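Local structure of ricin B-related lectin (5MUA) at residues Leu149-Leu160 and Trp252-Val262; Met239-Tyr250 and Ala276-Gly284. The protein probably binds galactose-type carbohydrates through a ricin-B-like beta-trefoil lectin domain and carries a calcium-binding, papain-like cysteine protease domain that takes up the inhibitor E-64. One frame throughout, in Å; residues are numbered along the deposited sequence. Where two conformers were deposited one is given.

How the contacts relate
Both contacts draw on strand 246-255, but they sit at different depths. The centre of contact 1 lies about 12 Å from the centre of the chain, and eight of its twelve touching residues are buried; that of contact 2 lies about 28 Å out, partly buried, and the contact reaches the inhibitor and the second subunit. The chemistry follows the place. In contact 1 the two segments meet through side-chain packing and shared waters, whereas contact 2 pairs strands through backbone hydrogen bonds and layers aromatic rings. Their centres are about 19 Å apart, yet they touch: Met239 CE of contact 2 lies 3.5 Å from Leu160 CD1 of contact 1, and Met239 also packs on Trp252.

Contact 1 of 2, residues Leu149-Leu160 and Trp252-Val262; sequences LSQTGANVHATL and WFVERGNFSTV
Gln151 lays its amide on the Phe259 ring, the two planes only 13° apart, with NE2 3.4 Å from Phe259 CD2. Its CG is anti to the carbonyl carbon (chi1 -67°), and a bend at chi2 turns the amide over the ring. There NE2 donates to Ser150 O at 2.9 Å, nearly in the amide plane, which helps fix the amide's rotation. OE1 accepts from a water at 2.7 Å; the same water donates to Phe259 O and accepts from Thr159 OG1. A second water donates to Thr159 O and to Ser260 O, while Thr159 CG2 rests against Val254 CG1 and Val262 CG2, 3.7 Å from the latter. Leu160 CD1 stands over the six-membered ring of Trp252, 4.2 Å from its centroid, and Val156 CG1 meets the ring edge 3.8 Å from Trp252 CH2. Leu149 CD2 lies over one face of the Arg256 guanidinium, whose NE and NH1 bond to Val181 O and Tyr10 OH. Behind this shell, Thr152 and Asn155 form a capping box that starts helix 153-162: Asn155 N donates to Thr152 OG1, and Thr152 N back to Asn155 OD1. The axes of helix segment 153-160 and strand 252-255 make 103° in their N-to-C directions; the capped helix packs by its side chains on this strand and the type I turn Asn258-Thr261, joining strand 144-152 to the papain-like domain's sheet.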
loop_
_atom_site.group_PDB
_atom_site.type_symbol
_atom_site.label_atom_id
_atom_site.label_comp_id
_atom_site.label_asym_id
_atom_site.label_seq_id
_atom_site.Cartn_x
_atom_site.Cartn_y
_atom_site.Cartn_z
ATOM N N LEU B 149 -22.377 -3.140 10.785
ATOM C CA LEU B 149 -21.139 -3.750 10.313
ATOM C C LEU B 149 -20.049 -2.712 10.180
ATOM O O LEU B 149 -18.954 -3.037 9.677
ATOM C CB LEU B 149 -21.416 -4.393 8.967
ATOM C CG LEU B 149 -22.591 -5.367 9.003
ATOM C CD1 LEU B 149 -22.838 -5.877 7.624
ATOM C CD2 LEU B 149 -22.362 -6.565 9.919
ATOM N N SER B 150 -20.324 -1.458 10.509
ATOM C CA SER B 150 -19.388 -0.334 10.362
ATOM C C SER B 150 -18.966 0.245 11.711
ATOM O O SER B 150 -19.609 -0.001 12.734
ATOM C CB SER B 150 -20.032 0.824 9.558
ATOM O OG SER B 150 -21.283 1.157 10.093
ATOM N N GLN B 151 -17.844 0.979 11.688
ATOM C CA GLN B 151 -17.328 1.746 12.779
ATOM C C GLN B 151 -16.894 3.080 12.240
ATOM O O GLN B 151 -16.417 3.148 11.127
ATOM C CB GLN B 151 -16.136 1.054 13.416
ATOM C CG GLN B 151 -16.486 -0.208 14.091
ATOM C CD GLN B 151 -17.165 0.048 15.432
ATOM O OE1 GLN B 151 -16.496 0.249 16.446
ATOM N NE2 GLN B 151 -18.495 0.102 15.433
ATOM N N THR B 152 -17.123 4.126 13.009
ATOM C CA THR B 152 -16.536 5.423 12.690
ATOM C C THR B 152 -15.045 5.458 12.956
ATOM O O THR B 152 -14.475 4.594 13.636
ATOM C CB THR B 152 -17.205 6.592 13.424
ATOM O OG1 THR B 152 -16.872 6.539 14.806
ATOM C CG2 THR B 152 -18.754 6.543 13.241
ATOM N N GLY B 153 -14.395 6.425 12.321
ATOM C CA GLY B 153 -12.978 6.681 12.621
ATOM C C GLY B 153 -12.799 6.836 14.111
ATOM O O GLY B 153 -11.914 6.197 14.685
ATOM N N ALA B 154 -13.640 7.664 14.759
ATOM C CA ALA B 154 -13.520 7.896 16.217
ATOM C C ALA B 154 -13.730 6.576 16.944
ATOM O O ALA B 154 -13.041 6.279 17.909
ATOM C CB ALA B 154 -14.520 8.992 16.725
ATOM N N ASN B 155 -14.722 5.786 16.526
ATOM C CA ASN B 155 -14.926 4.459 17.165
ATOM C C ASN B 155 -13.652 3.587 17.137
ATOM O O ASN B 155 -13.282 2.988 18.153
ATOM C CB ASN B 155 -15.957 3.576 16.474
ATOM C CG ASN B 155 -17.381 4.054 16.571
ATOM O OD1 ASN B 155 -18.150 3.684 15.711
ATOM N ND2 ASN B 155 -17.747 4.821 17.610
ATOM N N VAL B 156 -13.025 3.442 15.958
ATOM C CA VAL B 156 -11.844 2.575 15.822
ATOM C C VAL B 156 -10.673 3.183 16.654
ATOM O O VAL B 156 -9.968 2.450 17.357
ATOM C CB VAL B 156 -11.475 2.328 14.327
ATOM C CG1 VAL B 156 -10.231 1.492 14.263
ATOM C CG2 VAL B 156 -12.590 1.690 13.520
ATOM N N HIS B 157 -10.483 4.487 16.612
ATOM C CA HIS B 157 -9.426 5.136 17.411
ATOM C C HIS B 157 -9.542 4.802 18.905
ATOM O O HIS B 157 -8.542 4.375 19.547
ATOM C CB HIS B 157 -9.379 6.640 17.140
ATOM C CG HIS B 157 -8.404 7.398 17.999
ATOM N ND1 HIS B 157 -7.035 7.237 17.906
ATOM C CD2 HIS B 157 -8.607 8.334 18.955
ATOM C CE1 HIS B 157 -6.436 8.060 18.746
ATOM N NE2 HIS B 157 -7.367 8.734 19.403
ATOM N N ALA B 158 -10.758 4.927 19.444
ATOM C CA ALA B 158 -10.997 4.562 20.804
ATOM C C ALA B 158 -10.683 3.098 21.072
ATOM O O ALA B 158 -9.988 2.758 22.034
ATOM C CB ALA B 158 -12.425 4.894 21.247
ATOM N N THR B 159 -11.158 2.236 20.205
ATOM C CA THR B 159 -10.863 0.842 20.313
ATOM C C THR B 159 -9.342 0.586 20.359
ATOM O O THR B 159 -8.818 -0.129 21.240
ATOM C CB THR B 159 -11.560 0.102 19.173
ATOM O OG1 THR B 159 -12.957 0.090 19.519
ATOM C CG2 THR B 159 -11.101 -1.322 19.052
ATOM N N LEU B 160 -8.671 1.231 19.444
ATOM C CA LEU B 160 -7.225 1.070 19.284
ATOM C C LEU B 160 -6.489 1.560 20.524
ATOM O O LEU B 160 -5.659 0.833 21.087
ATOM C CB LEU B 160 -6.784 1.846 18.057
ATOM C CG LEU B 160 -5.323 1.860 17.750
ATOM C CD1 LEU B 160 -4.783 0.458 17.482
ATOM C CD2 LEU B 160 -5.141 2.772 16.562
ATOM N N TRP B 252 -3.801 -5.167 11.146
ATOM C CA TRP B 252 -4.728 -5.298 12.231
ATOM C C TRP B 252 -6.123 -4.868 11.816
ATOM O O TRP B 252 -6.302 -4.076 10.867
ATOM C CB TRP B 252 -4.320 -4.542 13.443
ATOM C CG TRP B 252 -4.217 -3.026 13.277
ATOM C CD1 TRP B 252 -3.103 -2.323 12.875
ATOM C CD2 TRP B 252 -5.223 -2.048 13.567
ATOM N NE1 TRP B 252 -3.390 -0.955 12.874
ATOM C CE2 TRP B 252 -4.668 -0.774 13.332
ATOM C CE3 TRP B 252 -6.560 -2.130 13.993
ATOM C CZ2 TRP B 252 -5.408 0.382 13.440
ATOM C CZ3 TRP B 252 -7.267 -0.966 14.156
ATOM C CH2 TRP B 252 -6.694 0.269 13.902
ATOM N N PHE B 253 -7.077 -5.359 12.588
ATOM C CA PHE B 253 -8.470 -5.244 12.275
ATOM C C PHE B 253 -9.268 -5.223 13.580
ATOM O O PHE B 253 -8.740 -5.514 14.697
ATOM C CB PHE B 253 -8.914 -6.499 11.483
ATOM C CG PHE B 253 -8.247 -6.649 10.140
ATOM C CD1 PHE B 253 -8.695 -5.912 9.044
ATOM C CD2 PHE B 253 -7.213 -7.510 9.966
ATOM C CE1 PHE B 253 -8.028 -5.975 7.812
ATOM C CE2 PHE B 253 -6.568 -7.629 8.734
ATOM C CZ PHE B 253 -6.986 -6.868 7.657
ATOM N N VAL B 254 -10.559 -4.945 13.429
ATOM C CA VAL B 254 -11.502 -5.216 14.529
ATOM C C VAL B 254 -12.425 -6.264 14.052
ATOM O O VAL B 254 -12.566 -6.513 12.872
ATOM C CB VAL B 254 -12.222 -3.967 15.112
ATOM C CG1 VAL B 254 -11.239 -2.905 15.538
ATOM C CG2 VAL B 254 -13.188 -3.340 14.146
ATOM N N GLU B 255 -13.052 -6.940 15.010
ATOM C CA GLU B 255 -13.819 -8.136 14.747
ATOM C C GLU B 255 -15.277 -7.733 14.587
ATOM O O GLU B 255 -15.789 -6.962 15.370
ATOM C CB GLU B 255 -13.728 -9.097 15.974
ATOM C CG GLU B 255 -12.385 -9.806 16.157
ATOM C CD GLU B 255 -12.168 -10.827 15.077
ATOM O OE1 GLU B 255 -13.132 -11.466 14.624
ATOM O OE2 GLU B 255 -11.043 -11.031 14.698
ATOM N N ARG B 256 -15.949 -8.330 13.619
ATOM C CA ARG B 256 -17.396 -8.198 13.561
ATOM C C ARG B 256 -18.188 -8.629 14.748
ATOM O O ARG B 256 -19.149 -7.957 15.102
ATOM C CB ARG B 256 -17.954 -8.847 12.341
ATOM C CG ARG B 256 -18.306 -7.718 11.403
ATOM C CD ARG B 256 -18.955 -8.311 10.281
ATOM N NE ARG B 256 -18.650 -7.633 9.057
ATOM C CZ ARG B 256 -19.206 -8.023 7.934
ATOM N NH1 ARG B 256 -20.141 -9.002 8.004
ATOM N NH2 ARG B 256 -18.914 -7.390 6.810
ATOM N N GLY B 257 -17.762 -9.702 15.386
ATOM C CA GLY B 257 -18.483 -10.183 16.617
ATOM C C GLY B 257 -18.226 -9.326 17.811
ATOM O O GLY B 257 -18.950 -9.389 18.813
ATOM N N ASN B 258 -17.172 -8.511 17.771
ATOM C CA ASN B 258 -16.890 -7.635 18.873
ATOM C C ASN B 258 -15.966 -6.532 18.425
ATOM O O ASN B 258 -14.730 -6.739 18.327
ATOM C CB ASN B 258 -16.207 -8.396 20.011
ATOM C CG ASN B 258 -15.966 -7.525 21.234
ATOM O OD1 ASN B 258 -16.072 -6.275 21.237
ATOM N ND2 ASN B 258 -15.657 -8.191 22.307
ATOM N N PHE B 259 -16.539 -5.352 18.243
ATOM C CA PHE B 259 -15.818 -4.304 17.572
ATOM C C PHE B 259 -14.723 -3.736 18.477
ATOM O O PHE B 259 -13.899 -3.003 17.988
ATOM C CB PHE B 259 -16.747 -3.169 17.207
ATOM C CG PHE B 259 -17.750 -3.489 16.146
ATOM C CD1 PHE B 259 -17.357 -3.986 14.920
ATOM C CD2 PHE B 259 -19.094 -3.132 16.328
ATOM C CE1 PHE B 259 -18.275 -4.217 13.897
ATOM C CE2 PHE B 259 -20.007 -3.348 15.313
ATOM C CZ PHE B 259 -19.597 -3.891 14.097
ATOM N N SER B 260 -14.750 -4.049 19.761
ATOM C CA SER B 260 -13.709 -3.601 20.698
ATOM C C SER B 260 -12.490 -4.506 20.673
ATOM O O SER B 260 -11.472 -4.181 21.263
ATOM C CB SER B 260 -14.264 -3.540 22.119
ATOM O OG SER B 260 -15.192 -2.514 22.218
ATOM N N THR B 261 -12.544 -5.631 19.979
ATOM C CA THR B 261 -11.400 -6.544 19.949
ATOM C C THR B 261 -10.511 -6.148 18.748
ATOM O O THR B 261 -10.993 -6.219 17.612
ATOM C CB THR B 261 -11.869 -8.005 19.732
ATOM O OG1 THR B 261 -12.780 -8.356 20.784
ATOM C CG2 THR B 261 -10.712 -9.029 19.701
ATOM N N VAL B 262 -9.245 -5.815 19.002
ATOM C CA VAL B 262 -8.244 -5.661 17.943
ATOM C C VAL B 262 -7.576 -7.018 17.654
ATOM O O VAL B 262 -7.051 -7.659 18.552
ATOM C CB VAL B 262 -7.255 -4.546 18.284
ATOM C CG1 VAL B 262 -6.268 -4.444 17.151
ATOM C CG2 VAL B 262 -7.992 -3.201 18.524
HETATM O O HOH W 1 -13.874 -0.436 16.894
HETATM O O HOH W 2 -10.138 -2.198 22.482
HETATM O O HOH W 3 -14.012 -0.126 21.784
#

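Contact 2 of 2, residues Met239-Tyr250 and Ala276-Gly284; sequences MFGSKSSGAHAY and AWDYKAYFG. With E64 (N-[N-[1-hydroxycarboxyethyl-carbonyl]leucylamino-butyl]-guanidine), chain K.
Tyr279 is layered between Lys243 and His248: Lys243 CE lies over one face, and His248 CB over the other, 3.5 Å from the ring centroid. Gly246 O meets the ring edge in plane. The Phe240 ring likewise has E64 C9 above its centre and, on the opposite face, Phe283 CD2 3.6 Å from Phe240 CG, an edge-to-face pair with planes at 77°. These rings flank an antiparallel pairing interrupted by a classic beta bulge, in which Tyr282 and Phe283 both face Phe240. Phe240 O consequently accepts two bonds, from Tyr282 N at 2.8 Å and Phe283 N at 3.3 Å, both in the carbonyl plane. Tyr282 CG lies between its backbone N and carbonyl carbon (chi1 58°), which brings the ring face over Phe240 CB and its OH to 3.5 Å from E64 C10. The bulge thus probably helps shape the E64 pocket. Here His248 ND1 donates to E64 O2 at 2.9 Å, while NE2 bonds to Glu266. Phe283 also stacks on Tyr173 of the second subunit. Over the same Tyr279 face as CE, Lys243 NZ makes a cation-pi contact and donates to Trp277 O at 2.8 Å, nearly along the C=O axis.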
loop_
_atom_site.group_PDB
_atom_site.type_symbol
_atom_site.label_atom_id
_atom_site.label_comp_id
_atom_site.label_asym_id
_atom_site.label_seq_id
_atom_site.Cartn_x
_atom_site.Cartn_y
_atom_site.Cartn_z
ATOM N N MET B 239 0.542 -1.599 11.448
ATOM C CA MET B 239 1.217 -1.341 12.705
ATOM C C MET B 239 2.723 -1.669 12.525
ATOM O O MET B 239 3.067 -2.554 11.809
ATOM C CB MET B 239 0.649 -2.241 13.842
ATOM C CG MET B 239 -0.165 -1.472 14.811
ATOM S SD MET B 239 -0.827 -2.696 15.942
ATOM C CE MET B 239 -2.116 -1.596 16.501
ATOM N N PHE B 240 3.572 -0.851 13.115
ATOM C CA PHE B 240 4.968 -1.176 13.382
ATOM C C PHE B 240 5.062 -1.320 14.896
ATOM O O PHE B 240 4.625 -0.435 15.681
ATOM C CB PHE B 240 5.896 -0.019 12.973
ATOM C CG PHE B 240 6.069 0.191 11.507
ATOM C CD1 PHE B 240 5.411 -0.547 10.525
ATOM C CD2 PHE B 240 7.024 1.135 11.100
ATOM C CE1 PHE B 240 5.633 -0.320 9.189
ATOM C CE2 PHE B 240 7.265 1.357 9.740
ATOM C CZ PHE B 240 6.554 0.633 8.795
ATOM N N GLY B 241 5.637 -2.428 15.323
ATOM C CA GLY B 241 5.846 -2.652 16.740
ATOM C C GLY B 241 7.153 -3.365 17.018
ATOM O O GLY B 241 7.871 -3.758 16.093
ATOM N N SER B 242 7.437 -3.507 18.303
ATOM C CA SER B 242 8.667 -4.119 18.713
ATOM C C SER B 242 8.535 -4.865 19.981
ATOM O O SER B 242 7.630 -4.642 20.801
ATOM C CB SER B 242 9.752 -3.069 18.861
ATOM O OG SER B 242 9.402 -2.086 19.805
ATOM N N LYS B 243 9.525 -5.709 20.195
ATOM C CA LYS B 243 9.740 -6.194 21.561
ATOM C C LYS B 243 11.228 -6.279 21.788
ATOM O O LYS B 243 11.997 -5.932 20.907
ATOM C CB LYS B 243 9.050 -7.521 21.711
ATOM C CG LYS B 243 9.215 -8.403 20.540
ATOM C CD LYS B 243 8.469 -9.657 20.733
ATOM C CE LYS B 243 8.712 -10.594 19.564
ATOM N NZ LYS B 243 7.966 -11.859 19.763
ATOM N N SER B 244 11.646 -6.802 22.932
ATOM C CA SER B 244 13.114 -6.882 23.195
ATOM C C SER B 244 13.915 -7.626 22.091
ATOM O O SER B 244 15.070 -7.273 21.827
ATOM C CB SER B 244 13.408 -7.416 24.598
ATOM O OG SER B 244 13.153 -8.813 24.632
ATOM N N SER B 245 13.319 -8.597 21.426
ATOM C CA SER B 245 14.010 -9.361 20.402
ATOM C C SER B 245 14.001 -8.857 18.935
ATOM O O SER B 245 14.659 -9.473 18.091
ATOM C CB SER B 245 13.471 -10.741 20.467
ATOM O OG SER B 245 12.117 -10.670 20.157
ATOM N N GLY B 246 13.271 -7.755 18.635
ATOM C CA GLY B 246 13.354 -7.047 17.343
ATOM C C GLY B 246 11.992 -6.393 17.018
ATOM O O GLY B 246 11.054 -6.395 17.842
ATOM N N ALA B 247 11.890 -5.858 15.822
ATOM C CA ALA B 247 10.757 -5.049 15.410
ATOM C C ALA B 247 10.089 -5.630 14.200
ATOM O O ALA B 247 10.760 -6.254 13.348
ATOM C CB ALA B 247 11.179 -3.624 15.174
ATOM N N HIS B 248 8.762 -5.377 14.054
ATOM C CA HIS B 248 8.016 -6.086 12.991
ATOM C C HIS B 248 6.859 -5.238 12.580
ATOM O O HIS B 248 6.308 -4.535 13.422
ATOM C CB HIS B 248 7.482 -7.454 13.552
ATOM C CG HIS B 248 6.919 -8.406 12.536
ATOM N ND1 HIS B 248 7.651 -9.009 11.534
ATOM C CD2 HIS B 248 5.684 -8.906 12.414
ATOM C CE1 HIS B 248 6.886 -9.799 10.819
ATOM N NE2 HIS B 248 5.673 -9.740 11.329
ATOM N N ALA B 249 6.511 -5.362 11.293
ATOM C CA ALA B 249 5.361 -4.736 10.686
ATOM C C ALA B 249 4.308 -5.753 10.389
ATOM O O ALA B 249 4.607 -6.827 9.911
ATOM C CB ALA B 249 5.710 -3.985 9.385
ATOM N N TYR B 250 3.044 -5.376 10.634
ATOM C CA TYR B 250 1.927 -6.336 10.523
ATOM C C TYR B 250 0.659 -5.530 10.401
ATOM O O TYR B 250 0.674 -4.260 10.422
ATOM C CB TYR B 250 1.845 -7.307 11.767
ATOM C CG TYR B 250 2.062 -6.613 13.086
ATOM C CD1 TYR B 250 3.351 -6.238 13.506
ATOM C CD2 TYR B 250 1.007 -6.268 13.909
ATOM C CE1 TYR B 250 3.570 -5.538 14.689
ATOM C CE2 TYR B 250 1.202 -5.559 15.108
ATOM C CZ TYR B 250 2.479 -5.212 15.518
ATOM O OH TYR B 250 2.671 -4.523 16.686
ATOM N N ALA B 276 -0.674 -10.293 18.905
ATOM C CA ALA B 276 0.302 -9.548 18.015
ATOM C C ALA B 276 1.733 -10.185 18.153
ATOM O O ALA B 276 2.755 -9.515 18.010
ATOM C CB ALA B 276 0.296 -8.035 18.373
ATOM N N TRP B 277 1.771 -11.495 18.444
ATOM C CA TRP B 277 3.058 -12.222 18.600
ATOM C C TRP B 277 3.973 -11.513 19.618
ATOM O O TRP B 277 5.201 -11.484 19.494
ATOM C CB TRP B 277 3.774 -12.390 17.250
ATOM C CG TRP B 277 2.866 -12.919 16.232
ATOM C CD1 TRP B 277 2.560 -14.216 16.016
ATOM C CD2 TRP B 277 2.066 -12.142 15.324
ATOM N NE1 TRP B 277 1.605 -14.318 15.003
ATOM C CE2 TRP B 277 1.278 -13.052 14.585
ATOM C CE3 TRP B 277 1.941 -10.766 15.072
ATOM C CZ2 TRP B 277 0.385 -12.635 13.580
ATOM C CZ3 TRP B 277 1.037 -10.357 14.105
ATOM C CH2 TRP B 277 0.281 -11.289 13.368
ATOM N N ASP B 278 3.355 -10.905 20.618
ATOM C CA ASP B 278 4.050 -10.146 21.618
ATOM C C ASP B 278 4.684 -8.835 21.203
ATOM O O ASP B 278 5.292 -8.178 22.045
ATOM C CB ASP B 278 5.020 -10.988 22.434
ATOM C CG ASP B 278 4.339 -12.131 23.123
ATOM O OD1 ASP B 278 3.119 -12.089 23.345
ATOM O OD2 ASP B 278 5.044 -13.067 23.454
ATOM N N TYR B 279 4.421 -8.373 19.973
ATOM C CA TYR B 279 4.890 -7.016 19.616
ATOM C C TYR B 279 4.037 -5.996 20.238
ATOM O O TYR B 279 2.797 -6.181 20.375
ATOM C CB TYR B 279 4.954 -6.802 18.100
ATOM C CG TYR B 279 5.970 -7.721 17.425
ATOM C CD1 TYR B 279 7.338 -7.476 17.538
ATOM C CD2 TYR B 279 5.564 -8.798 16.677
ATOM C CE1 TYR B 279 8.251 -8.325 16.947
ATOM C CE2 TYR B 279 6.487 -9.637 16.061
ATOM C CZ TYR B 279 7.806 -9.409 16.232
ATOM O OH TYR B 279 8.724 -10.220 15.622
ATOM N N LYS B 280 4.661 -4.869 20.559
ATOM C CA LYS B 280 3.944 -3.742 21.077
ATOM C C LYS B 280 4.154 -2.599 20.124
ATOM O O LYS B 280 5.309 -2.279 19.761
ATOM C CB LYS B 280 4.342 -3.394 22.519
ATOM C CG LYS B 280 4.113 -4.512 23.533
ATOM C CD LYS B 280 2.604 -4.717 23.815
ATOM C CE LYS B 280 2.294 -6.036 24.510
ATOM N NZ LYS B 280 2.982 -6.127 25.815
ATOM N N ALA B 281 3.045 -2.020 19.689
ATOM C CA ALA B 281 3.041 -1.020 18.626
ATOM C C ALA B 281 3.524 0.368 19.010
ATOM O O ALA B 281 3.203 0.890 20.082
ATOM C CB ALA B 281 1.675 -0.971 17.939
ATOM N N TYR B 282 4.354 0.948 18.144
ATOM C CA TYR B 282 4.697 2.348 18.254
ATOM C C TYR B 282 4.051 3.216 17.217
ATOM O O TYR B 282 3.969 4.455 17.386
ATOM C CB TYR B 282 6.198 2.579 18.327
ATOM C CG TYR B 282 6.992 2.043 17.171
ATOM C CD1 TYR B 282 7.210 2.826 16.003
ATOM C CD2 TYR B 282 7.623 0.801 17.249
ATOM C CE1 TYR B 282 7.925 2.334 14.943
ATOM C CE2 TYR B 282 8.366 0.324 16.166
ATOM C CZ TYR B 282 8.548 1.123 15.028
ATOM O OH TYR B 282 9.278 0.655 13.958
ATOM N N PHE B 283 3.552 2.604 16.147
ATOM C CA PHE B 283 2.962 3.309 15.038
ATOM C C PHE B 283 1.749 2.521 14.521
ATOM O O PHE B 283 1.807 1.316 14.343
ATOM C CB PHE B 283 3.995 3.553 13.937
ATOM C CG PHE B 283 3.414 3.781 12.603
ATOM C CD1 PHE B 283 2.662 4.898 12.351
ATOM C CD2 PHE B 283 3.613 2.869 11.577
ATOM C CE1 PHE B 283 2.091 5.101 11.102
ATOM C CE2 PHE B 283 3.057 3.088 10.318
ATOM C CZ PHE B 283 2.252 4.191 10.101
ATOM N N GLY B 284 0.648 3.212 14.323
ATOM C CA GLY B 284 -0.477 2.668 13.596
ATOM C C GLY B 284 -1.095 3.592 12.562
ATOM O O GLY B 284 -1.127 4.791 12.740
HETATM C C1 E64 K . 10.521 -8.362 9.260
HETATM O O1 E64 K . 10.756 -8.669 8.094
HETATM O O2 E64 K . 10.160 -9.193 10.155
HETATM C C2 E64 K . 10.539 -6.935 9.632
HETATM C C3 E64 K . 11.773 -6.261 9.030
HETATM O O3 E64 K . 12.754 -6.866 9.856
HETATM C C4 E64 K . 11.781 -4.788 9.218
HETATM O O4 E64 K . 11.465 -4.050 8.343
HETATM N N1 E64 K . 12.046 -4.331 10.399
HETATM C C6 E64 K . 12.094 -2.924 10.766
HETATM C C7 E64 K . 10.965 -2.316 11.576
HETATM C C8 E64 K . 9.573 -2.594 11.028
HETATM C C9 E64 K . 9.322 -1.747 9.779
HETATM C C10 E64 K . 8.613 -2.260 12.089
HETATM C C11 E64 K . 13.459 -2.380 11.123
HETATM O O5 E64 K . 13.808 -2.540 12.282
HETATM N N2 E64 K . 14.225 -1.776 10.247
HETATM C C12 E64 K . 15.462 -1.045 10.587
HETATM C C13 E64 K . 15.311 0.425 10.215
HETATM C C14 E64 K . 16.594 1.282 10.363
HETATM C C15 E64 K . 16.344 2.452 11.312
HETATM N N3 E64 K . 17.403 3.448 11.118
HETATM C C16 E64 K . 17.443 4.656 11.655
HETATM N N4 E64 K . 16.550 5.025 12.594
HETATM N N5 E64 K . 18.381 5.546 11.193
HETATM O O HOH W 4 11.697 -9.276 14.481
HETATM O O HOH W 5 1.000 -4.821 18.728
#